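Porin B (Pseudomonas putida, PDB 4GEY) forms a beta-barrel channel across the outer membrane that takes up sugars, probably glucose and its relatives, into the periplasm. Local coordinates at residues G31-R34 / T35-D39; E211-P214 / S215-E218; T317-K321 / A322-V326; G150-G153 / E154-F158. The protein carries 2 engineered substitutions. All coordinates share one frame; numbering follows the deposited sequence.

Contact 1: G31-R34 / T35-D39; sequences GGTR and TELLD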
ATOM      1  N   GLY A  31     -19.317  26.548 -12.223  1.00 64.11           N
ATOM      2  CA  GLY A  31     -19.671  27.923 -12.530  1.00 63.34           C
ATOM      3  C   GLY A  31     -19.055  28.933 -11.580  1.00 62.56           C
ATOM      4  O   GLY A  31     -19.591  30.026 -11.388  1.00 59.92           O
ATOM      5  N   GLY A  32     -17.926  28.556 -10.984  1.00 61.25           N
ATOM      6  CA  GLY A  32     -17.177  29.445 -10.121  1.00 53.54           C
ATOM      7  C   GLY A  32     -17.260  29.108  -8.647  1.00 51.11           C
ATOM      8  O   GLY A  32     -16.320  29.403  -7.904  1.00 52.44           O
ATOM      9  N   THR A  33     -18.366  28.492  -8.217  1.00 50.04           N
ATOM     10  CA  THR A  33     -18.591  28.235  -6.786  1.00 48.58           C
ATOM     11  C   THR A  33     -17.592  27.255  -6.166  1.00 54.70           C
ATOM     12  O   THR A  33     -17.343  27.310  -4.965  1.00 62.27           O
ATOM     13  CB  THR A  33     -20.065  27.823  -6.441  1.00 44.10           C
ATOM     14  OG1 THR A  33     -20.091  26.518  -5.858  1.00 49.39           O
ATOM     15  CG2 THR A  33     -20.952  27.842  -7.653  1.00 44.04           C
ATOM     16  N   ARG A  34     -17.010  26.374  -6.976  1.00 56.42           N
ATOM     17  CA  ARG A  34     -15.969  25.481  -6.477  1.00 52.62           C
ATOM     18  C   ARG A  34     -14.709  26.279  -6.186  1.00 57.61           C
ATOM     19  O   ARG A  34     -14.076  26.094  -5.148  1.00 65.40           O
ATOM     20  CB  ARG A  34     -15.674  24.357  -7.472  1.00 47.67           C
ATOM     21  CG  ARG A  34     -14.942  23.157  -6.875  1.00 41.21           C
ATOM     22  CD  ARG A  34     -14.990  21.963  -7.823  1.00 46.41           C
ATOM     23  NE  ARG A  34     -14.389  20.755  -7.260  1.00 42.81           N
ATOM     24  CZ  ARG A  34     -14.489  19.543  -7.797  1.00 36.79           C
ATOM     25  NH1 ARG A  34     -15.172  19.362  -8.913  1.00 32.88           N
ATOM     26  NH2 ARG A  34     -13.906  18.511  -7.208  1.00 38.59           N
ATOM     27  N   THR A  35     -14.357  27.184  -7.092  1.00 56.13           N
ATOM     28  CA  THR A  35     -13.173  28.018  -6.897  1.00 58.99           C
ATOM     29  C   THR A  35     -13.322  29.019  -5.746  1.00 59.17           C
ATOM     30  O   THR A  35     -12.344  29.369  -5.093  1.00 59.99           O
ATOM     31  CB  THR A  35     -12.763  28.740  -8.187  1.00 57.72           C
ATOM     32  OG1 THR A  35     -13.939  29.183  -8.876  1.00 64.67           O
ATOM     33  CG2 THR A  35     -11.993  27.792  -9.081  1.00 51.90           C
ATOM     34  N   GLU A  36     -14.543  29.472  -5.488  1.00 56.85           N
ATOM     35  CA  GLU A  36     -14.795  30.296  -4.314  1.00 54.25           C
ATOM     36  C   GLU A  36     -14.502  29.487  -3.061  1.00 55.13           C
ATOM     37  O   GLU A  36     -13.616  29.843  -2.277  1.00 52.39           O
ATOM     38  CB  GLU A  36     -16.243  30.759  -4.286  1.00 60.19           C
ATOM     39  CG  GLU A  36     -16.574  31.813  -5.323  1.00 64.63           C
ATOM     40  CD  GLU A  36     -18.062  32.006  -5.454  1.00 75.60           C
ATOM     41  OE1 GLU A  36     -18.795  31.493  -4.574  1.00 76.45           O
ATOM     42  OE2 GLU A  36     -18.501  32.648  -6.439  1.00 84.43           O
ATOM     43  N   LEU A  37     -15.230  28.380  -2.903  1.00 53.58           N
ATOM     44  CA  LEU A  37     -15.067  27.491  -1.765  1.00 48.83           C
ATOM     45  C   LEU A  37     -13.599  27.206  -1.479  1.00 51.87           C
ATOM     46  O   LEU A  37     -13.173  27.211  -0.315  1.00 50.11           O
ATOM     47  CB  LEU A  37     -15.832  26.201  -2.006  1.00 45.90           C
ATOM     48  CG  LEU A  37     -17.345  26.339  -1.879  1.00 47.21           C
ATOM     49  CD1 LEU A  37     -18.015  25.065  -2.334  1.00 45.53           C
ATOM     50  CD2 LEU A  37     -17.718  26.661  -0.449  1.00 39.81           C
ATOM     51  N   LEU A  38     -12.831  26.987  -2.545  1.00 53.99           N
ATOM     52  CA  LEU A  38     -11.378  26.830  -2.441  1.00 50.02           C
ATOM     53  C   LEU A  38     -10.702  28.031  -1.779  1.00 50.90           C
ATOM     54  O   LEU A  38      -9.806  27.868  -0.954  1.00 50.39           O
ATOM     55  CB  LEU A  38     -10.773  26.612  -3.827  1.00 46.51           C
ATOM     56  CG  LEU A  38      -9.979  25.328  -4.102  1.00 43.68           C
ATOM     57  CD1 LEU A  38     -10.355  24.225  -3.134  1.00 36.59           C
ATOM     58  CD2 LEU A  38     -10.193  24.858  -5.543  1.00 38.55           C
ATOM     59  N   ASP A  39     -11.132  29.235  -2.151  1.00 52.24           N
ATOM     60  CA  ASP A  39     -10.536  30.456  -1.613  1.00 58.99           C
ATOM     61  C   ASP A  39     -10.900  30.580  -0.148  1.00 60.85           C
ATOM     62  O   ASP A  39     -10.074  30.993   0.669  1.00 58.80           O
ATOM     63  CB  ASP A  39     -11.003  31.700  -2.375  1.00 67.78           C
ATOM     64  CG  ASP A  39     -10.361  31.816  -3.757  1.00 70.86           C
ATOM     65  OD1 ASP A  39      -9.275  31.209  -3.957  1.00 70.59           O
ATOM     66  OD2 ASP A  39     -10.928  32.518  -4.638  1.00 70.16           O
TER
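Gly-32 meets Thr-35 and Glu-36 in the first turn of the short helix 33-40, which precedes barrel strand 42-57; the glycine occupies the N-cap position. Its carbonyl oxygen takes two donors. Glu-36 N reaches Gly-32 O at 3.0 Å, almost in line with the carbonyl, while Thr-35 OG1 comes to the same Gly-32 O at 2.6 Å, tilted out of the carbonyl plane, with a C=O...O angle of 117°. Thr-35 can do this because its OG1 sits between the backbone N and the carbonyl carbon (chi1 40°), which turns the hydroxyl back toward the start of the helix. The backbone angles of Gly-32 leave no room for a CB beside Gly-31 O. Thr-33 follows with a nearly straight bond, its O accepting from Leu-37 N at 3.1 Å. Leu-37 also lays CG and CD1 against that oxygen. Arg-34 sends its extended chain away from the turn: NH1 forms a salt bridge with the terminal carboxylate of Phe-436 and NH2 bonds to Phe-44 O, while Trp-25 makes a cation-pi contact, so the helix is tied to both ends of the barrel sequence. The backbone of Arg-34 still serves the helix, with Leu-38 N donating to Arg-34 O at 3.0 Å.

Contact 2: E211-P214 / S215-E218; sequences EQNP and SNLE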
ATOM      1  N   GLU A 211      -2.957   3.409  17.314  1.00 37.09           N
ATOM      2  CA  GLU A 211      -3.758   2.380  17.931  1.00 34.00           C
ATOM      3  C   GLU A 211      -3.687   1.172  17.009  1.00 34.96           C
ATOM      4  O   GLU A 211      -3.842   1.307  15.801  1.00 28.37           O
ATOM      5  CB  GLU A 211      -5.198   2.859  18.053  1.00 36.62           C
ATOM      6  CG  GLU A 211      -6.218   1.748  18.061  1.00 42.14           C
ATOM      7  CD  GLU A 211      -7.612   2.255  17.789  1.00 49.34           C
ATOM      8  OE1 GLU A 211      -7.746   3.233  17.017  1.00 49.13           O
ATOM      9  OE2 GLU A 211      -8.568   1.678  18.356  1.00 54.03           O
ATOM     10  N   GLN A 212      -3.413   0.002  17.573  1.00 31.08           N
ATOM     11  CA  GLN A 212      -3.336  -1.223  16.793  1.00 29.49           C
ATOM     12  C   GLN A 212      -4.469  -2.138  17.270  1.00 39.85           C
ATOM     13  O   GLN A 212      -4.463  -2.637  18.402  1.00 46.54           O
ATOM     14  CB  GLN A 212      -1.918  -1.827  16.879  1.00 31.39           C
ATOM     15  CG  GLN A 212      -1.789  -3.316  17.160  1.00 43.88           C
ATOM     16  CD  GLN A 212      -2.419  -4.198  16.100  1.00 47.85           C
ATOM     17  OE1 GLN A 212      -2.737  -3.742  14.996  1.00 46.27           O
ATOM     18  NE2 GLN A 212      -2.618  -5.478  16.440  1.00 45.03           N
ATOM     19  N   ASN A 213      -5.464  -2.306  16.402  1.00 34.47           N
ATOM     20  CA  ASN A 213      -6.767  -2.842  16.792  1.00 33.26           C
ATOM     21  C   ASN A 213      -7.412  -3.604  15.645  1.00 29.35           C
ATOM     22  O   ASN A 213      -8.144  -3.015  14.858  1.00 31.03           O
ATOM     23  CB  ASN A 213      -7.681  -1.678  17.201  1.00 37.19           C
ATOM     24  CG  ASN A 213      -9.055  -2.131  17.695  1.00 44.17           C
ATOM     25  OD1 ASN A 213      -9.440  -3.300  17.578  1.00 31.90           O
ATOM     26  ND2 ASN A 213      -9.809  -1.182  18.250  1.00 32.66           N
ATOM     27  N   PRO A 214      -7.156  -4.920  15.562  1.00 36.71           N
ATOM     28  CA  PRO A 214      -7.609  -5.815  14.482  1.00 34.09           C
ATOM     29  C   PRO A 214      -9.104  -5.738  14.196  1.00 34.26           C
ATOM     30  O   PRO A 214      -9.510  -6.022  13.072  1.00 38.76           O
ATOM     31  CB  PRO A 214      -7.275  -7.208  15.013  1.00 29.14           C
ATOM     32  CG  PRO A 214      -6.162  -6.991  15.948  1.00 39.45           C
ATOM     33  CD  PRO A 214      -6.384  -5.642  16.585  1.00 36.29           C
ATOM     34  N   SER A 215      -9.907  -5.356  15.184  1.00 34.33           N
ATOM     35  CA  SER A 215     -11.339  -5.235  14.966  1.00 38.71           C
ATOM     36  C   SER A 215     -11.683  -4.146  13.934  1.00 38.78           C
ATOM     37  O   SER A 215     -12.770  -4.159  13.355  1.00 37.31           O
ATOM     38  CB  SER A 215     -12.085  -5.010  16.284  1.00 37.00           C
ATOM     39  OG  SER A 215     -12.159  -3.632  16.597  1.00 40.95           O
ATOM     40  N   ASN A 216     -10.760  -3.216  13.699  1.00 39.66           N
ATOM     41  CA  ASN A 216     -10.913  -2.252  12.605  1.00 37.12           C
ATOM     42  C   ASN A 216     -11.055  -2.925  11.244  1.00 41.60           C
ATOM     43  O   ASN A 216     -11.606  -2.343  10.327  1.00 41.63           O
ATOM     44  CB  ASN A 216      -9.743  -1.278  12.558  1.00 34.96           C
ATOM     45  CG  ASN A 216      -9.987  -0.035  13.389  1.00 45.37           C
ATOM     46  OD1 ASN A 216     -11.021   0.634  13.247  1.00 47.05           O
ATOM     47  ND2 ASN A 216      -9.029   0.289  14.267  1.00 40.02           N
ATOM     48  N   LEU A 217     -10.561  -4.155  11.122  1.00 41.39           N
ATOM     49  CA  LEU A 217     -10.626  -4.890   9.867  1.00 39.81           C
ATOM     50  C   LEU A 217     -12.006  -5.513   9.628  1.00 39.77           C
ATOM     51  O   LEU A 217     -12.394  -5.739   8.486  1.00 50.76           O
ATOM     52  CB  LEU A 217      -9.533  -5.965   9.813  1.00 26.11           C
ATOM     53  CG  LEU A 217      -8.078  -5.487   9.881  1.00 44.93           C
ATOM     54  CD1 LEU A 217      -7.101  -6.648   9.754  1.00 25.19           C
ATOM     55  CD2 LEU A 217      -7.771  -4.413   8.840  1.00 24.70           C
ATOM     56  N   GLU A 218     -12.744  -5.774  10.704  1.00 37.47           N
ATOM     57  CA  GLU A 218     -14.065  -6.399  10.610  1.00 41.67           C
ATOM     58  C   GLU A 218     -15.062  -5.494   9.903  1.00 46.07           C
ATOM     59  O   GLU A 218     -15.220  -4.338  10.296  1.00 45.12           O
ATOM     60  CB  GLU A 218     -14.604  -6.714  12.012  1.00 30.43           C
ATOM     61  CG  GLU A 218     -13.755  -7.692  12.792  1.00 47.43           C
ATOM     62  CD  GLU A 218     -14.154  -7.775  14.263  1.00 57.03           C
ATOM     63  OE1 GLU A 218     -13.271  -8.101  15.091  1.00 58.50           O
ATOM     64  OE2 GLU A 218     -15.341  -7.524  14.590  1.00 54.61           O
TER
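With CG of Asn-213 anti to the backbone N (chi1 -177°) and OG of Ser-215 set between its own backbone N and carbonyl carbon (chi1 88°), amide and hydroxyl face each other at the end of strand 203-212. This is an Asx turn running into a short 3-10 turn. Asn-213 OD1 accepts twice from the same residue: Ser-215 OG lies 2.9 Å from it, and Ser-215 N lies 3.2 Å from that OD1. Both donors approach from one face of the amide, well above its plane. The backbone closes the turn, Asn-216 N donating to Asn-213 O at 2.9 Å and Leu-217 N to Pro-214 O at 2.9 Å.

The other end of the amide is held as well. Asn-213 ND2 points straight at Glu-211 OE2 (3.1 Å, 174°), the carboxylate oxygen lying in the amide plane, and ND2 also bonds to Ser-228 O, so the amide's rotation is fixed from both ends. A leucine at Asn-213 would probably leave the hydroxyl and N-H of Ser-215 without their shared acceptor and Glu-211 OE2 without this donor.

Glu-211 OE1 bonds to Trp-191 N, and the side chains of Glu-211 and Asn-216 touch Gln-190 on strand 190-198. The turn thus leads from strand 203-212 into the loop before strand 232-245, where Leu-217 packs on Arg-125, a residue of the glucose pocket.

Contact 3: T317-K321 / A322-V326; sequences TVHDK and ATNVV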
ATOM      1  N   THR A 317      12.545  -4.055   2.606  1.00 26.48           N
ATOM      2  CA  THR A 317      11.745  -4.209   3.787  1.00 29.08           C
ATOM      3  C   THR A 317      12.320  -5.410   4.525  1.00 28.94           C
ATOM      4  O   THR A 317      12.840  -6.344   3.903  1.00 34.24           O
ATOM      5  CB  THR A 317      10.279  -4.373   3.355  1.00 35.11           C
ATOM      6  OG1 THR A 317       9.444  -3.405   4.001  1.00 32.68           O
ATOM      7  CG2 THR A 317       9.798  -5.741   3.616  1.00 37.04           C
ATOM      8  N   VAL A 318      12.289  -5.352   5.848  1.00 33.28           N
ATOM      9  CA  VAL A 318      12.897  -6.387   6.690  1.00 31.98           C
ATOM     10  C   VAL A 318      12.078  -6.537   7.973  1.00 32.30           C
ATOM     11  O   VAL A 318      11.742  -5.533   8.621  1.00 24.92           O
ATOM     12  CB  VAL A 318      14.384  -6.060   7.017  1.00 33.80           C
ATOM     13  CG1 VAL A 318      14.783  -6.609   8.369  1.00 37.37           C
ATOM     14  CG2 VAL A 318      15.310  -6.611   5.942  1.00 29.54           C
ATOM     15  N   HIS A 319      11.757  -7.782   8.332  1.00 25.14           N
ATOM     16  CA  HIS A 319      10.834  -8.062   9.441  1.00 33.50           C
ATOM     17  C   HIS A 319      11.329  -9.123  10.401  1.00 34.55           C
ATOM     18  O   HIS A 319      12.136  -9.975  10.027  1.00 34.82           O
ATOM     19  CB  HIS A 319       9.480  -8.478   8.890  1.00 29.04           C
ATOM     20  CG  HIS A 319       8.983  -7.564   7.828  1.00 30.43           C
ATOM     21  ND1 HIS A 319       8.382  -6.359   8.115  1.00 41.32           N
ATOM     22  CD2 HIS A 319       9.052  -7.639   6.480  1.00 25.97           C
ATOM     23  CE1 HIS A 319       8.072  -5.745   6.990  1.00 35.25           C
ATOM     24  NE2 HIS A 319       8.456  -6.508   5.985  1.00 28.66           N
ATOM     25  N   ASP A 320      10.835  -9.078  11.636  1.00 27.02           N
ATOM     26  CA  ASP A 320      11.330  -9.981  12.658  1.00 28.13           C
ATOM     27  C   ASP A 320      11.069 -11.444  12.295  1.00 33.12           C
ATOM     28  O   ASP A 320       9.930 -11.827  12.007  1.00 27.70           O
ATOM     29  CB  ASP A 320      10.815  -9.604  14.062  1.00 45.28           C
ATOM     30  CG  ASP A 320       9.324  -9.868  14.254  1.00 46.29           C
ATOM     31  OD1 ASP A 320       8.974 -10.999  14.676  1.00 47.81           O
ATOM     32  OD2 ASP A 320       8.511  -8.934  14.024  1.00 32.07           O
ATOM     33  N   LYS A 321      12.144 -12.242  12.285  1.00 35.69           N
ATOM     34  CA  LYS A 321      12.077 -13.674  11.982  1.00 29.12           C
ATOM     35  C   LYS A 321      11.176 -14.435  12.950  1.00 29.73           C
ATOM     36  O   LYS A 321      10.656 -15.490  12.611  1.00 48.68           O
ATOM     37  CB  LYS A 321      13.468 -14.313  12.009  1.00 46.27           C
ATOM     38  CG  LYS A 321      14.449 -13.847  10.924  1.00 58.91           C
ATOM     39  CD  LYS A 321      14.143 -14.432   9.531  1.00 59.59           C
ATOM     40  CE  LYS A 321      15.396 -15.005   8.831  1.00 57.49           C
ATOM     41  NZ  LYS A 321      16.513 -14.043   8.588  1.00 53.37           N
ATOM     42  N   ALA A 322      10.998 -13.914  14.154  1.00 30.38           N
ATOM     43  CA  ALA A 322      10.197 -14.613  15.152  1.00 37.17           C
ATOM     44  C   ALA A 322       8.743 -14.801  14.720  1.00 38.41           C
ATOM     45  O   ALA A 322       8.217 -15.920  14.790  1.00 41.15           O
ATOM     46  CB  ALA A 322      10.277 -13.923  16.516  1.00 32.08           C
ATOM     47  N   THR A 323       8.112 -13.723  14.257  1.00 29.45           N
ATOM     48  CA  THR A 323       6.653 -13.693  14.114  1.00 32.01           C
ATOM     49  C   THR A 323       6.087 -13.395  12.715  1.00 27.70           C
ATOM     50  O   THR A 323       4.929 -13.682  12.446  1.00 31.21           O
ATOM     51  CB  THR A 323       6.040 -12.677  15.095  1.00 31.69           C
ATOM     52  OG1 THR A 323       6.410 -11.346  14.707  1.00 30.94           O
ATOM     53  CG2 THR A 323       6.511 -12.948  16.512  1.00 30.70           C
ATOM     54  N   ASN A 324       6.901 -12.822  11.841  1.00 33.15           N
ATOM     55  CA  ASN A 324       6.436 -12.335  10.554  1.00 31.71           C
ATOM     56  C   ASN A 324       6.570 -13.358   9.422  1.00 35.59           C
ATOM     57  O   ASN A 324       7.641 -13.932   9.231  1.00 34.64           O
ATOM     58  CB  ASN A 324       7.219 -11.080  10.196  1.00 34.89           C
ATOM     59  CG  ASN A 324       6.364 -10.046   9.506  1.00 35.60           C
ATOM     60  OD1 ASN A 324       5.515  -9.413  10.139  1.00 31.16           O
ATOM     61  ND2 ASN A 324       6.579  -9.867   8.201  1.00 29.82           N
ATOM     62  N   VAL A 325       5.491 -13.576   8.669  1.00 33.64           N
ATOM     63  CA  VAL A 325       5.492 -14.578   7.596  1.00 28.05           C
ATOM     64  C   VAL A 325       6.439 -14.180   6.470  1.00 30.30           C
ATOM     65  O   VAL A 325       7.290 -14.978   6.049  1.00 24.53           O
ATOM     66  CB  VAL A 325       4.088 -14.800   6.993  1.00 29.66           C
ATOM     67  CG1 VAL A 325       4.172 -15.768   5.842  1.00 24.11           C
ATOM     68  CG2 VAL A 325       3.116 -15.316   8.036  1.00 24.95           C
ATOM     69  N   VAL A 326       6.279 -12.950   5.975  1.00 34.26           N
ATOM     70  CA  VAL A 326       7.258 -12.356   5.071  1.00 23.24           C
ATOM     71  C   VAL A 326       8.523 -11.963   5.835  1.00 32.03           C
ATOM     72  O   VAL A 326       8.492 -11.152   6.756  1.00 29.42           O
ATOM     73  CB  VAL A 326       6.721 -11.134   4.385  1.00 29.87           C
ATOM     74  CG1 VAL A 326       7.807 -10.520   3.498  1.00 22.30           C
ATOM     75  CG2 VAL A 326       5.479 -11.498   3.589  1.00 28.47           C
TER
HETATM   76  O   HOH W   1       7.161  -7.590  11.763  1.00 31.26           O
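Asp-320 and Thr-323 are joined by hydrogen bonds in an Asx motif resembling a helix N-cap, part of the connection between antiparallel barrel strands 309-319 and 326-337. Asp-320 OD1 accepts twice: Thr-323 OG1 arrives at 2.6 Å on the syn lone pair of OD1, and Thr-323 N comes to the same oxygen at 2.9 Å, nearly along its C-O axis. The torsion of Asp-320 (chi1 70°) places CG between the backbone N and carbonyl carbon, which carries the carboxylate toward Thr-323. The backbone adds a bond, Asn-324 N donating to Asp-320 O at 3.2 Å. Asp-320 OD2 is held separately by His-289 N.

One water adds a bridge, giving a hydrogen to Asp-320 OD2 and, more weakly, to Asn-324 OD1.

Van der Waals contacts form a second group. The Asn-324 amide meets His-319 obliquely at CB and CG, the planes 22° apart, with ND2 3.3 Å from His-319 CB. Trp-178 of helix 175-178 packs against both His-319 and Val-326.

A last set of hydrogen bonds fixes these two side chains. His-319 ND1 bonds to Tyr-257 OH. Asn-324 ND2 donates to Trp-178 O and to Val-326 O, the latter bond 2.7 Å long, straight at 172°, and falling on a lone pair of that carbonyl.

Contact 4: G150-G153 / E154-F158; sequences GRFG and EGEDF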
ATOM      1  N   GLY A 150      -5.727  12.180  14.939  1.00 35.79           N
ATOM      2  CA  GLY A 150      -7.041  11.757  14.511  1.00 30.59           C
ATOM      3  C   GLY A 150      -7.055  10.332  13.995  1.00 41.15           C
ATOM      4  O   GLY A 150      -6.512   9.429  14.634  1.00 43.39           O
ATOM      5  N   ARG A 151      -7.681  10.119  12.840  1.00 34.13           N
ATOM      6  CA  ARG A 151      -7.727   8.785  12.258  1.00 35.04           C
ATOM      7  C   ARG A 151      -7.175   8.740  10.838  1.00 35.34           C
ATOM      8  O   ARG A 151      -7.606   9.503   9.976  1.00 42.62           O
ATOM      9  CB  ARG A 151      -9.143   8.211  12.277  1.00 35.70           C
ATOM     10  CG  ARG A 151      -9.665   7.821  13.645  1.00 37.45           C
ATOM     11  CD  ARG A 151     -11.050   7.175  13.535  1.00 32.62           C
ATOM     12  NE  ARG A 151     -10.979   5.771  13.138  1.00 36.04           N
ATOM     13  CZ  ARG A 151     -10.905   4.753  13.995  1.00 36.68           C
ATOM     14  NH1 ARG A 151     -10.888   4.984  15.303  1.00 39.03           N
ATOM     15  NH2 ARG A 151     -10.848   3.499  13.555  1.00 31.31           N
ATOM     16  N   PHE A 152      -6.220   7.835  10.620  1.00 28.40           N
ATOM     17  CA  PHE A 152      -5.599   7.599   9.322  1.00 25.47           C
ATOM     18  C   PHE A 152      -4.762   6.316   9.377  1.00 24.93           C
ATOM     19  O   PHE A 152      -4.617   5.717  10.436  1.00 29.36           O
ATOM     20  CB  PHE A 152      -4.752   8.807   8.869  1.00 41.75           C
ATOM     21  CG  PHE A 152      -3.850   9.387   9.942  1.00 37.02           C
ATOM     22  CD1 PHE A 152      -4.363  10.177  10.963  1.00 37.88           C
ATOM     23  CD2 PHE A 152      -2.484   9.174   9.901  1.00 39.44           C
ATOM     24  CE1 PHE A 152      -3.538  10.704  11.937  1.00 39.07           C
ATOM     25  CE2 PHE A 152      -1.653   9.713  10.862  1.00 25.94           C
ATOM     26  CZ  PHE A 152      -2.184  10.472  11.881  1.00 39.09           C
ATOM     27  N   GLY A 153      -4.226   5.878   8.244  1.00 28.17           N
ATOM     28  CA  GLY A 153      -3.381   4.692   8.215  1.00 23.64           C
ATOM     29  C   GLY A 153      -1.906   5.059   8.231  1.00 33.04           C
ATOM     30  O   GLY A 153      -1.546   6.174   7.848  1.00 40.08           O
ATOM     31  N   GLU A 154      -1.056   4.131   8.670  1.00 26.71           N
ATOM     32  CA  GLU A 154       0.372   4.405   8.834  1.00 31.06           C
ATOM     33  C   GLU A 154       1.034   4.871   7.522  1.00 38.04           C
ATOM     34  O   GLU A 154       1.924   5.746   7.522  1.00 33.98           O
ATOM     35  CB  GLU A 154       1.112   3.178   9.394  1.00 29.97           C
ATOM     36  CG  GLU A 154       0.872   2.828  10.877  1.00 28.65           C
ATOM     37  CD  GLU A 154      -0.361   1.958  11.102  1.00 34.37           C
ATOM     38  OE1 GLU A 154      -1.173   1.805  10.149  1.00 31.57           O
ATOM     39  OE2 GLU A 154      -0.519   1.422  12.225  1.00 25.10           O
ATOM     40  N   GLY A 155       0.573   4.308   6.408  1.00 22.16           N
ATOM     41  CA  GLY A 155       1.212   4.531   5.124  1.00 21.66           C
ATOM     42  C   GLY A 155       1.059   5.935   4.599  1.00 24.78           C
ATOM     43  O   GLY A 155       1.778   6.349   3.690  1.00 23.04           O
ATOM     44  N   GLU A 156       0.115   6.668   5.170  1.00 25.41           N
ATOM     45  CA  GLU A 156      -0.144   8.042   4.774  1.00 22.42           C
ATOM     46  C   GLU A 156       1.013   8.986   5.146  1.00 32.23           C
ATOM     47  O   GLU A 156       1.217  10.000   4.484  1.00 27.95           O
ATOM     48  CB  GLU A 156      -1.460   8.500   5.406  1.00 28.96           C
ATOM     49  CG  GLU A 156      -1.815   9.954   5.195  1.00 33.13           C
ATOM     50  CD  GLU A 156      -3.214  10.280   5.667  1.00 38.17           C
ATOM     51  OE1 GLU A 156      -4.149   9.537   5.313  1.00 39.54           O
ATOM     52  OE2 GLU A 156      -3.384  11.282   6.389  1.00 41.56           O
ATOM     53  N   ASP A 157       1.763   8.660   6.203  1.00 32.17           N
ATOM     54  CA  ASP A 157       2.929   9.461   6.581  1.00 31.43           C
ATOM     55  C   ASP A 157       4.215   8.654   6.570  1.00 28.13           C
ATOM     56  O   ASP A 157       5.293   9.168   6.274  1.00 28.70           O
ATOM     57  CB  ASP A 157       2.741  10.074   7.968  1.00 37.25           C
ATOM     58  CG  ASP A 157       1.591  11.049   8.014  1.00 40.29           C
ATOM     59  OD1 ASP A 157       0.434  10.569   8.025  1.00 36.00           O
ATOM     60  OD2 ASP A 157       1.846  12.278   8.034  1.00 39.49           O
ATOM     61  N   PHE A 158       4.101   7.379   6.898  1.00 30.11           N
ATOM     62  CA  PHE A 158       5.282   6.548   7.061  1.00 27.44           C
ATOM     63  C   PHE A 158       5.445   5.597   5.874  1.00 27.35           C
ATOM     64  O   PHE A 158       4.454   5.045   5.377  1.00 25.67           O
ATOM     65  CB  PHE A 158       5.182   5.783   8.388  1.00 25.92           C
ATOM     66  CG  PHE A 158       5.123   6.684   9.608  1.00 24.21           C
ATOM     67  CD1 PHE A 158       3.918   7.147  10.089  1.00 31.67           C
ATOM     68  CD2 PHE A 158       6.282   7.059  10.267  1.00 24.79           C
ATOM     69  CE1 PHE A 158       3.868   7.960  11.203  1.00 33.79           C
ATOM     70  CE2 PHE A 158       6.242   7.869  11.367  1.00 25.59           C
ATOM     71  CZ  PHE A 158       5.031   8.327  11.838  1.00 41.63           C
TER
HETATM   72  O   HOH W   2      -4.292   6.720   5.593  1.00 30.33           O
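Glu-156 OE1 is gripped by two donors, a water and the amide NE2 of Gln-133, and through that water it reaches back to the start of its own turn. The water lies 2.8 Å from Glu-156 OE1 and accepts from Gly-153 N, also at 2.8 Å. The motif is a single helix-like turn in the long connection after barrel strand 145-149, with residues 154-156 in helical conformation. Glu-156 N donates to Gly-153 O at 3.2 Å, from well above the carbonyl plane. The extended side chain of Glu-156, its CG anti to the backbone N (chi1 175°), brings the carboxylate back to CB of Phe-152.

Two acids border Phe-152. Its CB is 3.7 Å from Glu-156 OE1, and the ring and that carboxylate are inclined by 26°. Asp-157 OD1 approaches ring atom CE2 of Phe-152 at 3.6 Å, its carboxylate turned 55° from the ring. Lys-148 sits among these groups: it forms salt bridges with Glu-156 OE2 and Asp-157 OD1 and a cation-pi contact with the ring, which probably tempers the negative charge there. Arg-194 pairs with Asp-157 OD2. Were Phe-152 cut back to an alanine, a gap would probably open beside the two carboxylates and Lys-148 would lose its cation-pi partner.

Glu-154 O, at the start of the turn, takes both Asp-157 N and Phe-158 N from its end, the latter at 2.8 Å.

Followed from the N terminus, contact 1 comes first, opening the helix that leads into barrel strand 42-57, about 34 Å from contact 3 at nearest atoms and on the opposite side of the chain's centre. Contact 4 (150-158) comes next, turning the chain after strand 145-149; contact 2 (211-218) follows at the end of strand 203-212, and contact 3 (317-326) closes the connection between strands 309-319 and 326-337. All four are in series, with none nested or crossed. Contacts 2 and 4 touch, Asn-216 OD1 lying 2.9 Å from Arg-151 NH2, and so bring two inter-strand connections together. Contact 3 stays about 10 Å from contact 4 at nearest atoms.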